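Local coordinates for molybdenum ABC transporter, periplasmic molybdenum-binding protein (PDB 4RXL), which binds tungstate and probably delivers molybdate or tungstate to a ModB–ModC ABC transporter as its periplasmic solute-binding component, at residues H7-S12 with V34-G39; P52-I57 with Q201-A206. All blocks are in the same frame, centred on the assembly; numbering follows the deposited sequence.

Contact 1 of 2, residues H7-S12 with V34-G39; sequences HIYAAS and VTVYGG. With WO4 (tungstate(VI)ion), chain B.
His7 opens a parallel strand pairing in which the chain 7-11 runs beside 34-38, their axes 4.7 Å apart at closest and turned 21° from one another. Its imidazole leans back beside the backbone N and lies alongside Val34, with ND1 of His7 4.0 Å from Val34 CG1. Ile8 pairs through both its backbone N-H and its carbonyl: its N reaches Val34 O at 2.8 Å, nearly straight along the carbonyl, and its O accepts from Val36 N. Its side chain goes to the face carrying Thr35 and Tyr37, where it also meets Leu55. Tyr9 returns to the His7 side. With CG beside the backbone N (chi1 -85°), its ring lies under Val36, whose CB sits over the ring centre, 4.1 Å from the centroid and 9° off the normal. This is a CH-pi contact, and CG2 of Val36 approaches CE1 of Tyr9 on that same face. Leu43 and Ile47 of helix 40-49 also pack on this tyrosine. Ala10 N bonds to Val36 O, and Ala10 O lies near the plane of the Tyr37 ring, at its edge, 3.5 Å from Tyr37 CD1. The Tyr37 hydroxyl is hydrogen-bonded to Asn19 OD1 of helix 15-28. Past Ala10 the ladder loosens: Gly38 N to Ala10 O is weak at 3.3 Å. Ala11 turns its methyl away from Gly38 and against the anion, CB 3.3 Å from tungstate O4. Ser12 N regains a grip on Gly38 O at 2.9 Å, but from above the carbonyl plane, as the chain leaves the strand. Here the beta-alpha-beta unit 6-11, 15-28, 33-38 of a ModA-family binding protein ends in the oxyanion pocket, with Ser13 and Ser40, next along the chain, both hydrogen-bonding tungstate.

Contact 2 of 2, residues P52-I57 with Q201-A206; sequences PADLFI and QLNDKA
OD1 of Asp54 is gripped by two donors from the loop 201-206. Asn203 ND2 comes to its anti lone pair at 2.8 Å, a straight bond (163°) that lies close to the asparagine amide plane, although the carboxylate and amide planes are 74° apart. Lys205 NZ takes the syn lone pair at 3.1 Å as a salt bridge, its chain extended beyond CG and crossing the aspartate at about a right angle. The other oxygen, OD2, accepts from His7 N, so the carboxylate is tied on both sides, which should keep it ionised despite its burial. Asn203 is itself braced: with CG in the crowded position between backbone N and carbonyl carbon (chi1 58°), its OD1 receives Lys205 N in an Asx turn and also bonds Ser208 OG. Gln201 stretches out to give NE2 to Asn203 O at 2.9 Å, steadying the same loop. On the backbone, Leu202 N bonds Asp54 O from above the carbonyl plane. CD1 of Leu202 rests against the backbone of Leu55, 3.7 Å from Leu55 C, and also touches Ala53 CB and Phe56 CB. Leu55 and Gln201, side chains side by side with CD2 against CG, form an antiparallel non-hydrogen-bonded pair where strand 55-57 meets the end of strand 195-201. Trp211 and Val212 of helix 206-215 pack on Leu55, and Ile47 of helix 40-49 touches Leu202.

In the fold
Contact 1 closes before contact 2 opens along the chain, and their centres lie 12 Å apart on the same mixed sheet. Strand 6-11 is the common neighbour: it pairs in parallel with 33-38 on one edge and with 55-57 on the other, and 55-57 in turn runs antiparallel to 195-201. The two contacts meet directly, where Tyr9 N hydrogen-bonds Leu55 O at 2.9 Å. Contact 1 reaches the tungstate through the C-terminal ends of its two strands and the first residues beyond them, whereas contact 2 lies farther out, about 20 Å from the chain centre, and brings late sequence back to the early beta-alpha-beta strands, joining distant parts of the chain in one lobe.

Contact 1 of 2, residues H7-S12 with V34-G39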
loop_
_atom_site.group_PDB
_atom_site.type_symbol
_atom_site.label_atom_id
_atom_site.label_comp_id
_atom_site.label_asym_id
_atom_site.label_seq_id
_atom_site.Cartn_x
_atom_site.Cartn_y
_atom_site.Cartn_z
ATOM N N HIS A 7 -6.560 1.678 18.774
ATOM C CA HIS A 7 -5.373 1.239 18.058
ATOM C C HIS A 7 -5.702 0.895 16.620
ATOM O O HIS A 7 -6.496 0.016 16.349
ATOM C CB HIS A 7 -4.826 -0.014 18.713
ATOM C CG HIS A 7 -4.269 0.215 20.076
ATOM N ND1 HIS A 7 -2.943 0.518 20.287
ATOM C CD2 HIS A 7 -4.846 0.167 21.296
ATOM C CE1 HIS A 7 -2.729 0.658 21.582
ATOM N NE2 HIS A 7 -3.869 0.456 22.215
ATOM N N ILE A 8 -5.102 1.628 15.703
ATOM C CA ILE A 8 -5.322 1.473 14.292
ATOM C C ILE A 8 -4.065 0.890 13.655
ATOM O O ILE A 8 -2.982 1.484 13.719
ATOM C CB ILE A 8 -5.653 2.819 13.631
ATOM C CG1 ILE A 8 -6.936 3.394 14.203
ATOM C CG2 ILE A 8 -5.770 2.631 12.120
ATOM C CD1 ILE A 8 -7.124 4.857 13.889
ATOM N N TYR A 9 -4.219 -0.256 13.019
ATOM C CA TYR A 9 -3.133 -0.910 12.285
ATOM C C TYR A 9 -3.389 -0.665 10.820
ATOM O O TYR A 9 -4.465 -1.009 10.341
ATOM C CB TYR A 9 -3.165 -2.413 12.588
ATOM C CG TYR A 9 -2.435 -2.837 13.847
ATOM C CD1 TYR A 9 -2.705 -2.249 15.063
ATOM C CD2 TYR A 9 -1.472 -3.841 13.805
ATOM C CE1 TYR A 9 -2.017 -2.585 16.228
ATOM C CE2 TYR A 9 -0.799 -4.223 14.947
ATOM C CZ TYR A 9 -1.072 -3.606 16.149
ATOM O OH TYR A 9 -0.380 -4.000 17.271
ATOM N N ALA A 10 -2.455 -0.077 10.068
ATOM C CA ALA A 10 -2.706 0.283 8.678
ATOM C C ALA A 10 -1.498 0.030 7.799
ATOM O O ALA A 10 -0.369 0.354 8.169
ATOM C CB ALA A 10 -3.107 1.737 8.557
ATOM N N ALA A 11 -1.762 -0.488 6.598
ATOM C CA ALA A 11 -0.762 -0.615 5.560
ATOM C C ALA A 11 0.104 0.644 5.451
ATOM O O ALA A 11 -0.384 1.787 5.508
ATOM C CB ALA A 11 -1.456 -0.844 4.237
ATOM N N SER A 12 1.388 0.450 5.260
ATOM C CA SER A 12 2.290 1.549 5.133
ATOM C C SER A 12 1.886 2.579 4.087
ATOM O O SER A 12 2.133 3.763 4.284
ATOM C CB SER A 12 3.683 1.055 4.815
ATOM O OG SER A 12 4.165 0.250 5.897
ATOM N N VAL A 34 -4.122 5.821 18.366
ATOM C CA VAL A 34 -2.747 5.346 18.234
ATOM C C VAL A 34 -2.609 4.535 16.946
ATOM O O VAL A 34 -3.399 3.658 16.718
ATOM C CB VAL A 34 -2.395 4.427 19.395
ATOM C CG1 VAL A 34 -1.003 3.833 19.208
ATOM C CG2 VAL A 34 -2.509 5.173 20.717
ATOM N N THR A 35 -1.552 4.782 16.160
ATOM C CA THR A 35 -1.363 4.191 14.833
ATOM C C THR A 35 -0.094 3.368 14.737
ATOM O O THR A 35 0.939 3.739 15.267
ATOM C CB THR A 35 -1.319 5.250 13.724
ATOM O OG1 THR A 35 -0.302 6.202 14.021
ATOM C CG2 THR A 35 -2.653 5.985 13.595
ATOM N N VAL A 36 -0.206 2.233 14.067
ATOM C CA VAL A 36 0.898 1.328 13.792
ATOM C C VAL A 36 0.844 1.045 12.299
ATOM O O VAL A 36 -0.166 0.533 11.799
ATOM C CB VAL A 36 0.713 0.000 14.539
ATOM C CG1 VAL A 36 1.741 -1.064 14.087
ATOM C CG2 VAL A 36 0.734 0.243 16.037
ATOM N N TYR A 37 1.925 1.363 11.585
ATOM C CA TYR A 37 2.019 1.223 10.134
ATOM C C TYR A 37 3.034 0.128 9.802
ATOM O O TYR A 37 4.024 -0.057 10.511
ATOM C CB TYR A 37 2.406 2.541 9.468
ATOM C CG TYR A 37 1.451 3.677 9.687
ATOM C CD1 TYR A 37 0.191 3.641 9.145
ATOM C CD2 TYR A 37 1.819 4.799 10.434
ATOM C CE1 TYR A 37 -0.714 4.669 9.377
ATOM C CE2 TYR A 37 0.912 5.854 10.669
ATOM C CZ TYR A 37 -0.351 5.786 10.107
ATOM O OH TYR A 37 -1.260 6.796 10.347
ATOM N N GLY A 38 2.772 -0.594 8.741
ATOM C CA GLY A 38 3.675 -1.658 8.326
ATOM C C GLY A 38 3.079 -2.405 7.165
ATOM O O GLY A 38 2.001 -2.049 6.618
ATOM N N GLY A 39 3.765 -3.426 6.705
ATOM C CA GLY A 39 3.245 -4.203 5.576
ATOM C C GLY A 39 1.980 -4.902 6.063
ATOM O O GLY A 39 1.897 -5.361 7.219
HETATM W W WO4 B . 1.688 -2.128 1.815
HETATM O O1 WO4 B . 3.613 -1.907 2.356
HETATM O O2 WO4 B . 1.393 -2.922 -0.047
HETATM O O3 WO4 B . 0.748 -3.343 3.183
HETATM O O4 WO4 B . 0.761 -0.284 1.794
#

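Contact 2 of 2, residues P52-I57 with Q201-A206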
loop_
_atom_site.group_PDB
_atom_site.type_symbol
_atom_site.label_atom_id
_atom_site.label_comp_id
_atom_site.label_asym_id
_atom_site.label_seq_id
_atom_site.Cartn_x
_atom_site.Cartn_y
_atom_site.Cartn_z
ATOM N N PRO A 52 -3.117 -5.848 20.364
ATOM C CA PRO A 52 -4.330 -5.038 20.523
ATOM C C PRO A 52 -4.496 -4.140 19.315
ATOM O O PRO A 52 -3.583 -3.394 18.906
ATOM C CB PRO A 52 -4.079 -4.228 21.803
ATOM C CG PRO A 52 -2.906 -4.861 22.460
ATOM C CD PRO A 52 -2.099 -5.504 21.373
ATOM N N ALA A 53 -5.636 -4.285 18.692
ATOM C CA ALA A 53 -5.906 -3.596 17.469
ATOM C C ALA A 53 -7.402 -3.470 17.425
ATOM O O ALA A 53 -8.109 -4.434 17.667
ATOM C CB ALA A 53 -5.397 -4.381 16.282
ATOM N N ASP A 54 -7.875 -2.258 17.206
ATOM C CA ASP A 54 -9.307 -2.002 17.098
ATOM C C ASP A 54 -9.746 -1.978 15.649
ATOM O O ASP A 54 -10.848 -2.393 15.328
ATOM C CB ASP A 54 -9.647 -0.700 17.810
ATOM C CG ASP A 54 -9.364 -0.776 19.314
ATOM O OD1 ASP A 54 -10.125 -1.470 20.032
ATOM O OD2 ASP A 54 -8.372 -0.161 19.795
ATOM N N LEU A 55 -8.881 -1.482 14.792
ATOM C CA LEU A 55 -9.151 -1.321 13.357
ATOM C C LEU A 55 -7.947 -1.742 12.574
ATOM O O LEU A 55 -6.802 -1.507 13.015
ATOM C CB LEU A 55 -9.417 0.149 13.003
ATOM C CG LEU A 55 -10.609 0.899 13.596
ATOM C CD1 LEU A 55 -10.582 2.329 13.086
ATOM C CD2 LEU A 55 -11.899 0.212 13.218
ATOM N N PHE A 56 -8.206 -2.286 11.394
ATOM C CA PHE A 56 -7.165 -2.700 10.451
ATOM C C PHE A 56 -7.463 -2.247 9.040
ATOM O O PHE A 56 -8.518 -2.502 8.522
ATOM C CB PHE A 56 -7.038 -4.229 10.484
ATOM C CG PHE A 56 -6.027 -4.813 9.489
ATOM C CD1 PHE A 56 -4.743 -4.308 9.330
ATOM C CD2 PHE A 56 -6.375 -5.909 8.737
ATOM C CE1 PHE A 56 -3.848 -4.917 8.447
ATOM C CE2 PHE A 56 -5.494 -6.483 7.839
ATOM C CZ PHE A 56 -4.227 -6.004 7.713
ATOM N N ILE A 57 -6.538 -1.548 8.414
ATOM C CA ILE A 57 -6.664 -1.168 7.008
ATOM C C ILE A 57 -5.586 -1.909 6.243
ATOM O O ILE A 57 -4.396 -1.706 6.458
ATOM C CB ILE A 57 -6.489 0.356 6.803
ATOM C CG1 ILE A 57 -7.597 1.108 7.564
ATOM C CG2 ILE A 57 -6.455 0.737 5.317
ATOM C CD1 ILE A 57 -7.382 2.616 7.604
ATOM N N GLN A 201 -13.202 -3.771 11.180
ATOM C CA GLN A 201 -13.479 -3.355 12.524
ATOM C C GLN A 201 -13.354 -4.616 13.391
ATOM O O GLN A 201 -14.132 -5.561 13.215
ATOM C CB GLN A 201 -14.898 -2.767 12.583
ATOM C CG GLN A 201 -15.233 -2.056 13.873
ATOM C CD GLN A 201 -16.689 -1.593 13.921
ATOM O OE1 GLN A 201 -17.220 -1.109 12.922
ATOM N NE2 GLN A 201 -17.336 -1.757 15.078
ATOM N N LEU A 202 -12.410 -4.648 14.324
ATOM C CA LEU A 202 -12.072 -5.871 15.047
ATOM C C LEU A 202 -12.874 -6.087 16.342
ATOM O O LEU A 202 -12.747 -7.120 17.004
ATOM C CB LEU A 202 -10.562 -5.893 15.319
ATOM C CG LEU A 202 -9.729 -6.110 14.055
ATOM C CD1 LEU A 202 -8.580 -5.136 13.979
ATOM C CD2 LEU A 202 -9.220 -7.544 14.017
ATOM N N ASN A 203 -13.718 -5.134 16.708
ATOM C CA ASN A 203 -14.575 -5.276 17.865
ATOM C C ASN A 203 -15.765 -4.327 17.736
ATOM O O ASN A 203 -15.832 -3.563 16.756
ATOM C CB ASN A 203 -13.797 -5.049 19.174
ATOM C CG ASN A 203 -13.128 -3.689 19.239
ATOM O OD1 ASN A 203 -13.777 -2.651 19.098
ATOM N ND2 ASN A 203 -11.822 -3.687 19.469
ATOM N N ASP A 204 -16.670 -4.381 18.708
ATOM C CA ASP A 204 -17.927 -3.666 18.657
ATOM C C ASP A 204 -17.925 -2.402 19.527
ATOM O O ASP A 204 -18.991 -1.867 19.859
ATOM C CB ASP A 204 -19.071 -4.607 19.088
ATOM C CG ASP A 204 -18.983 -5.023 20.563
ATOM O OD1 ASP A 204 -17.963 -4.717 21.226
ATOM O OD2 ASP A 204 -19.941 -5.658 21.062
ATOM N N LYS A 205 -16.753 -1.934 19.929
ATOM C CA LYS A 205 -16.681 -0.742 20.765
ATOM C C LYS A 205 -17.322 0.413 20.027
ATOM O O LYS A 205 -17.168 0.533 18.807
ATOM C CB LYS A 205 -15.235 -0.384 21.079
ATOM C CG LYS A 205 -14.509 -1.347 22.001
ATOM C CD LYS A 205 -13.039 -0.969 22.070
ATOM C CE LYS A 205 -12.283 -1.764 23.116
ATOM N NZ LYS A 205 -10.830 -1.450 23.001
ATOM N N ALA A 206 -18.020 1.265 20.768
ATOM C CA ALA A 206 -18.719 2.397 20.176
ATOM C C ALA A 206 -17.725 3.311 19.475
ATOM O O ALA A 206 -17.992 3.801 18.382
ATOM C CB ALA A 206 -19.487 3.156 21.233
#